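Local coordinates for protein exoenzyme S (Pseudomonas aeruginosa, PDB 6GN8) that probably acts as a secreted toxin that stimulates GTP hydrolysis by host GTPases and transfers ADP-ribose, the latter through the domain in this chain, at residues 29-43 with 54-67. The protein carries 2 engineered substitutions. Numbering follows the deposited sequence.
Sequences ADGLVKRFGADAEKY and DAEVMALGLYTGIH
The Tyr43 ring lies flat on the backbone of Gly61, whose CA sits over the centre of the face, 3.5 Å from the ring centroid, in a CH-pi contact. Lys42 CG covers the opposite face. This is helix packing with knobs into holes, in the helical N-terminal part of the ADP-ribosyltransferase domain. The Phe36 and His67 rings meet obliquely, planes at 74°, with Phe36 CE1 3.4 Å from His67 NE2. At the edge of the His67 ring, ND1 donates to Leu62 O, which helps hold the ring's rotation. Arg35 CG lies over one face of Phe36, and Ile88 of helix 83-99 touches both side chains.

Helices 29-36 and 54-67 run at 40° to each other, axes 9.1 Å apart. Leu32 enters a hole formed by Ala55, Met58, Ala59 and Leu62. Met58 sits among Ala29, Leu32, Val33 and Ala40, and Leu62 among Leu32, Phe36, Asp39 and Ala40. The Met58 chain bends at its last torsion (chi3 -68°), which brings CE over Ala29 and Leu32, while SD lies against Ala40 CB and Val33 CG2. Leu62 CD1 packs 3.7 Å from Phe36 CD2. A water joins the segments, 2.8 Å from Tyr43 OH and donating to Leu62 O at 3.1 Å.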
loop_
_atom_site.group_PDB
_atom_site.type_symbol
_atom_site.label_atom_id
_atom_site.label_comp_id
_atom_site.label_asym_id
_atom_site.label_seq_id
_atom_site.Cartn_x
_atom_site.Cartn_y
_atom_site.Cartn_z
ATOM N N ALA C 29 13.449 -19.819 -45.839
ATOM C CA ALA C 29 12.554 -19.223 -46.841
ATOM C C ALA C 29 12.380 -20.154 -48.030
ATOM O O ALA C 29 11.255 -20.338 -48.493
ATOM C CB ALA C 29 13.074 -17.869 -47.302
ATOM N N ASP C 30 13.491 -20.781 -48.487
ATOM C CA ASP C 30 13.497 -21.746 -49.584
ATOM C C ASP C 30 12.736 -22.990 -49.207
ATOM O O ASP C 30 11.973 -23.502 -50.031
ATOM C CB ASP C 30 14.930 -22.105 -49.990
ATOM C CG ASP C 30 15.669 -20.993 -50.711
ATOM O OD1 ASP C 30 14.997 -20.057 -51.220
ATOM O OD2 ASP C 30 16.918 -21.056 -50.773
ATOM N N GLY C 31 12.926 -23.446 -47.962
ATOM C CA GLY C 31 12.235 -24.608 -47.408
ATOM C C GLY C 31 10.726 -24.457 -47.452
ATOM O O GLY C 31 10.025 -25.390 -47.853
ATOM N N LEU C 32 10.229 -23.249 -47.093
ATOM C CA LEU C 32 8.816 -22.871 -47.108
ATOM C C LEU C 32 8.258 -22.826 -48.548
ATOM O O LEU C 32 7.127 -23.270 -48.764
ATOM C CB LEU C 32 8.614 -21.515 -46.404
ATOM C CG LEU C 32 8.704 -21.529 -44.864
ATOM C CD1 LEU C 32 8.941 -20.147 -44.335
ATOM C CD2 LEU C 32 7.452 -22.167 -44.209
ATOM N N VAL C 33 9.039 -22.312 -49.526
ATOM C CA VAL C 33 8.597 -22.242 -50.940
ATOM C C VAL C 33 8.606 -23.652 -51.552
ATOM O O VAL C 33 7.676 -24.014 -52.276
ATOM C CB VAL C 33 9.406 -21.232 -51.806
ATOM C CG1 VAL C 33 8.934 -21.247 -53.265
ATOM C CG2 VAL C 33 9.313 -19.817 -51.227
ATOM N N LYS C 34 9.626 -24.461 -51.231
ATOM C CA LYS C 34 9.703 -25.839 -51.727
ATOM C C LYS C 34 8.490 -26.637 -51.254
ATOM O O LYS C 34 7.898 -27.365 -52.054
ATOM C CB LYS C 34 11.001 -26.535 -51.267
ATOM C CG LYS C 34 12.244 -26.131 -52.043
ATOM C CD LYS C 34 13.504 -26.623 -51.320
ATOM C CE LYS C 34 14.792 -26.246 -52.010
ATOM N NZ LYS C 34 15.962 -26.908 -51.373
ATOM N N ARG C 35 8.102 -26.456 -49.963
ATOM C CA ARG C 35 7.026 -27.181 -49.291
ATOM C C ARG C 35 5.633 -26.654 -49.593
ATOM O O ARG C 35 4.735 -27.469 -49.784
ATOM C CB ARG C 35 7.262 -27.173 -47.768
ATOM C CG ARG C 35 6.220 -27.872 -46.896
ATOM C CD ARG C 35 5.996 -29.325 -47.270
ATOM N NE ARG C 35 5.043 -29.976 -46.365
ATOM C CZ ARG C 35 3.718 -29.925 -46.486
ATOM N NH1 ARG C 35 3.160 -29.236 -47.470
ATOM N NH2 ARG C 35 2.943 -30.560 -45.622
ATOM N N PHE C 36 5.420 -25.329 -49.551
ATOM C CA PHE C 36 4.086 -24.756 -49.744
ATOM C C PHE C 36 3.899 -24.033 -51.066
ATOM O O PHE C 36 2.805 -23.550 -51.300
ATOM C CB PHE C 36 3.737 -23.788 -48.597
ATOM C CG PHE C 36 3.685 -24.473 -47.262
ATOM C CD1 PHE C 36 2.599 -25.273 -46.915
ATOM C CD2 PHE C 36 4.739 -24.352 -46.359
ATOM C CE1 PHE C 36 2.574 -25.949 -45.695
ATOM C CE2 PHE C 36 4.703 -25.009 -45.129
ATOM C CZ PHE C 36 3.619 -25.803 -44.805
ATOM N N GLY C 37 4.933 -23.941 -51.908
ATOM C CA GLY C 37 4.825 -23.249 -53.195
ATOM C C GLY C 37 4.138 -21.896 -53.098
ATOM O O GLY C 37 4.393 -21.151 -52.146
ATOM N N ALA C 38 3.173 -21.627 -54.013
ATOM C CA ALA C 38 2.395 -20.374 -54.141
ATOM C C ALA C 38 1.636 -19.999 -52.871
ATOM O O ALA C 38 1.298 -18.822 -52.679
ATOM C CB ALA C 38 1.415 -20.487 -55.302
ATOM N N ASP C 39 1.364 -20.999 -52.012
ATOM C CA ASP C 39 0.681 -20.820 -50.726
ATOM C C ASP C 39 1.543 -19.993 -49.794
ATOM O O ASP C 39 1.019 -19.189 -49.034
ATOM C CB ASP C 39 0.342 -22.179 -50.084
ATOM C CG ASP C 39 -0.979 -22.782 -50.539
ATOM O OD1 ASP C 39 -1.637 -22.178 -51.424
ATOM O OD2 ASP C 39 -1.365 -23.851 -49.994
ATOM N N ALA C 40 2.869 -20.196 -49.846
ATOM C CA ALA C 40 3.812 -19.412 -49.051
ATOM C C ALA C 40 4.135 -18.079 -49.762
ATOM O O ALA C 40 4.101 -17.021 -49.138
ATOM C CB ALA C 40 5.083 -20.211 -48.801
ATOM N N GLU C 41 4.389 -18.135 -51.074
ATOM C CA GLU C 41 4.819 -16.998 -51.895
ATOM C C GLU C 41 3.799 -15.852 -52.001
ATOM O O GLU C 41 4.231 -14.715 -52.181
ATOM C CB GLU C 41 5.216 -17.440 -53.299
ATOM C CG GLU C 41 6.110 -18.657 -53.358
ATOM C CD GLU C 41 6.360 -19.085 -54.787
ATOM O OE1 GLU C 41 7.267 -18.499 -55.417
ATOM O OE2 GLU C 41 5.637 -19.977 -55.288
ATOM N N LYS C 42 2.477 -16.110 -51.888
ATOM C CA LYS C 42 1.510 -14.993 -51.954
ATOM C C LYS C 42 1.774 -13.939 -50.847
ATOM O O LYS C 42 1.496 -12.750 -51.058
ATOM C CB LYS C 42 0.046 -15.471 -51.924
ATOM C CG LYS C 42 -0.506 -16.030 -50.604
ATOM C CD LYS C 42 -2.044 -16.194 -50.693
ATOM C CE LYS C 42 -2.734 -14.865 -50.472
ATOM N NZ LYS C 42 -4.189 -14.870 -50.801
ATOM N N TYR C 43 2.384 -14.367 -49.713
ATOM C CA TYR C 43 2.693 -13.461 -48.603
ATOM C C TYR C 43 3.983 -12.676 -48.789
ATOM O O TYR C 43 4.225 -11.788 -47.988
ATOM C CB TYR C 43 2.755 -14.225 -47.274
ATOM C CG TYR C 43 1.445 -14.915 -46.974
ATOM C CD1 TYR C 43 0.303 -14.180 -46.674
ATOM C CD2 TYR C 43 1.325 -16.295 -47.081
ATOM C CE1 TYR C 43 -0.920 -14.804 -46.463
ATOM C CE2 TYR C 43 0.107 -16.929 -46.875
ATOM C CZ TYR C 43 -1.010 -16.180 -46.547
ATOM O OH TYR C 43 -2.213 -16.801 -46.328
ATOM N N ASP C 54 11.786 -12.682 -45.241
ATOM C CA ASP C 54 10.821 -13.326 -46.144
ATOM C C ASP C 54 10.247 -14.592 -45.520
ATOM O O ASP C 54 9.051 -14.794 -45.573
ATOM C CB ASP C 54 11.477 -13.683 -47.494
ATOM C CG ASP C 54 11.871 -12.533 -48.408
ATOM O OD1 ASP C 54 11.385 -11.400 -48.187
ATOM O OD2 ASP C 54 12.651 -12.776 -49.370
ATOM N N ALA C 55 11.106 -15.408 -44.887
ATOM C CA ALA C 55 10.765 -16.652 -44.202
ATOM C C ALA C 55 9.735 -16.438 -43.113
ATOM O O ALA C 55 8.790 -17.223 -43.006
ATOM C CB ALA C 55 12.013 -17.275 -43.602
ATOM N N GLU C 56 9.899 -15.356 -42.328
ATOM C CA GLU C 56 9.025 -14.992 -41.211
ATOM C C GLU C 56 7.671 -14.490 -41.701
ATOM O O GLU C 56 6.644 -14.898 -41.168
ATOM C CB GLU C 56 9.717 -13.936 -40.330
ATOM C CG GLU C 56 10.867 -14.521 -39.543
ATOM C CD GLU C 56 12.007 -13.589 -39.193
ATOM O OE1 GLU C 56 11.787 -12.362 -39.065
ATOM O OE2 GLU C 56 13.138 -14.103 -39.053
ATOM N N VAL C 57 7.672 -13.603 -42.712
ATOM C CA VAL C 57 6.466 -13.021 -43.317
ATOM C C VAL C 57 5.627 -14.159 -43.941
ATOM O O VAL C 57 4.430 -14.208 -43.699
ATOM C CB VAL C 57 6.828 -11.885 -44.321
ATOM C CG1 VAL C 57 5.610 -11.410 -45.114
ATOM C CG2 VAL C 57 7.477 -10.708 -43.595
ATOM N N MET C 58 6.256 -15.099 -44.671
ATOM C CA MET C 58 5.530 -16.247 -45.239
ATOM C C MET C 58 5.008 -17.184 -44.128
ATOM O O MET C 58 3.859 -17.616 -44.208
ATOM C CB MET C 58 6.411 -17.054 -46.214
ATOM C CG MET C 58 6.843 -16.292 -47.471
ATOM S SD MET C 58 7.683 -17.402 -48.638
ATOM C CE MET C 58 9.183 -17.775 -47.747
ATOM N N ALA C 59 5.829 -17.488 -43.096
ATOM C CA ALA C 59 5.393 -18.364 -41.997
ATOM C C ALA C 59 4.195 -17.770 -41.211
ATOM O O ALA C 59 3.234 -18.498 -40.908
ATOM C CB ALA C 59 6.543 -18.655 -41.053
ATOM N N LEU C 60 4.258 -16.442 -40.892
ATOM C CA LEU C 60 3.196 -15.722 -40.184
ATOM C C LEU C 60 1.922 -15.710 -41.037
ATOM O O LEU C 60 0.841 -15.898 -40.495
ATOM C CB LEU C 60 3.644 -14.283 -39.816
ATOM C CG LEU C 60 4.702 -14.139 -38.689
ATOM C CD1 LEU C 60 5.439 -12.810 -38.803
ATOM C CD2 LEU C 60 4.081 -14.238 -37.304
ATOM N N GLY C 61 2.069 -15.561 -42.360
ATOM C CA GLY C 61 0.952 -15.574 -43.304
ATOM C C GLY C 61 0.265 -16.919 -43.419
ATOM O O GLY C 61 -0.964 -17.016 -43.344
ATOM N N LEU C 62 1.070 -17.978 -43.612
ATOM C CA LEU C 62 0.599 -19.358 -43.727
ATOM C C LEU C 62 -0.194 -19.729 -42.476
ATOM O O LEU C 62 -1.297 -20.277 -42.582
ATOM C CB LEU C 62 1.791 -20.313 -43.933
ATOM C CG LEU C 62 2.405 -20.348 -45.338
ATOM C CD1 LEU C 62 3.790 -20.889 -45.286
ATOM C CD2 LEU C 62 1.530 -21.160 -46.327
ATOM N N TYR C 63 0.339 -19.374 -41.297
ATOM C CA TYR C 63 -0.341 -19.604 -40.021
ATOM C C TYR C 63 -1.641 -18.811 -39.968
ATOM O O TYR C 63 -2.688 -19.408 -39.766
ATOM C CB TYR C 63 0.583 -19.218 -38.823
ATOM C CG TYR C 63 -0.104 -19.192 -37.467
ATOM C CD1 TYR C 63 -0.776 -18.059 -37.027
ATOM C CD2 TYR C 63 -0.035 -20.289 -36.606
ATOM C CE1 TYR C 63 -1.437 -18.041 -35.807
ATOM C CE2 TYR C 63 -0.673 -20.274 -35.370
ATOM C CZ TYR C 63 -1.373 -19.144 -34.972
ATOM O OH TYR C 63 -2.044 -19.110 -33.772
ATOM N N THR C 64 -1.579 -17.477 -40.128
ATOM C CA THR C 64 -2.747 -16.607 -39.957
ATOM C C THR C 64 -3.864 -16.986 -40.904
ATOM O O THR C 64 -5.006 -17.110 -40.452
ATOM C CB THR C 64 -2.365 -15.124 -40.064
ATOM O OG1 THR C 64 -1.282 -14.883 -39.158
ATOM C CG2 THR C 64 -3.518 -14.196 -39.708
ATOM N N GLY C 65 -3.531 -17.203 -42.174
ATOM C CA GLY C 65 -4.509 -17.546 -43.192
ATOM C C GLY C 65 -5.239 -18.861 -42.996
ATOM O O GLY C 65 -6.464 -18.905 -43.188
ATOM N N ILE C 66 -4.516 -19.965 -42.641
ATOM C CA ILE C 66 -5.212 -21.248 -42.496
ATOM C C ILE C 66 -4.521 -22.289 -41.594
ATOM O O ILE C 66 -5.213 -23.107 -40.984
ATOM C CB ILE C 66 -5.458 -21.857 -43.921
ATOM C CG1 ILE C 66 -6.569 -22.935 -43.889
ATOM C CG2 ILE C 66 -4.174 -22.352 -44.605
ATOM C CD1 ILE C 66 -7.306 -23.138 -45.184
ATOM N N HIS C 67 -3.190 -22.302 -41.553
ATOM C CA HIS C 67 -2.447 -23.358 -40.858
ATOM C C HIS C 67 -2.474 -23.271 -39.353
ATOM O O HIS C 67 -1.986 -24.188 -38.716
ATOM C CB HIS C 67 -1.001 -23.402 -41.334
ATOM C CG HIS C 67 -0.849 -23.951 -42.713
ATOM N ND1 HIS C 67 -0.960 -23.140 -43.824
ATOM C CD2 HIS C 67 -0.572 -25.211 -43.115
ATOM C CE1 HIS C 67 -0.762 -23.923 -44.870
ATOM N NE2 HIS C 67 -0.528 -25.181 -44.494
HETATM O O HOH W 1 -2.666 -19.379 -45.248
#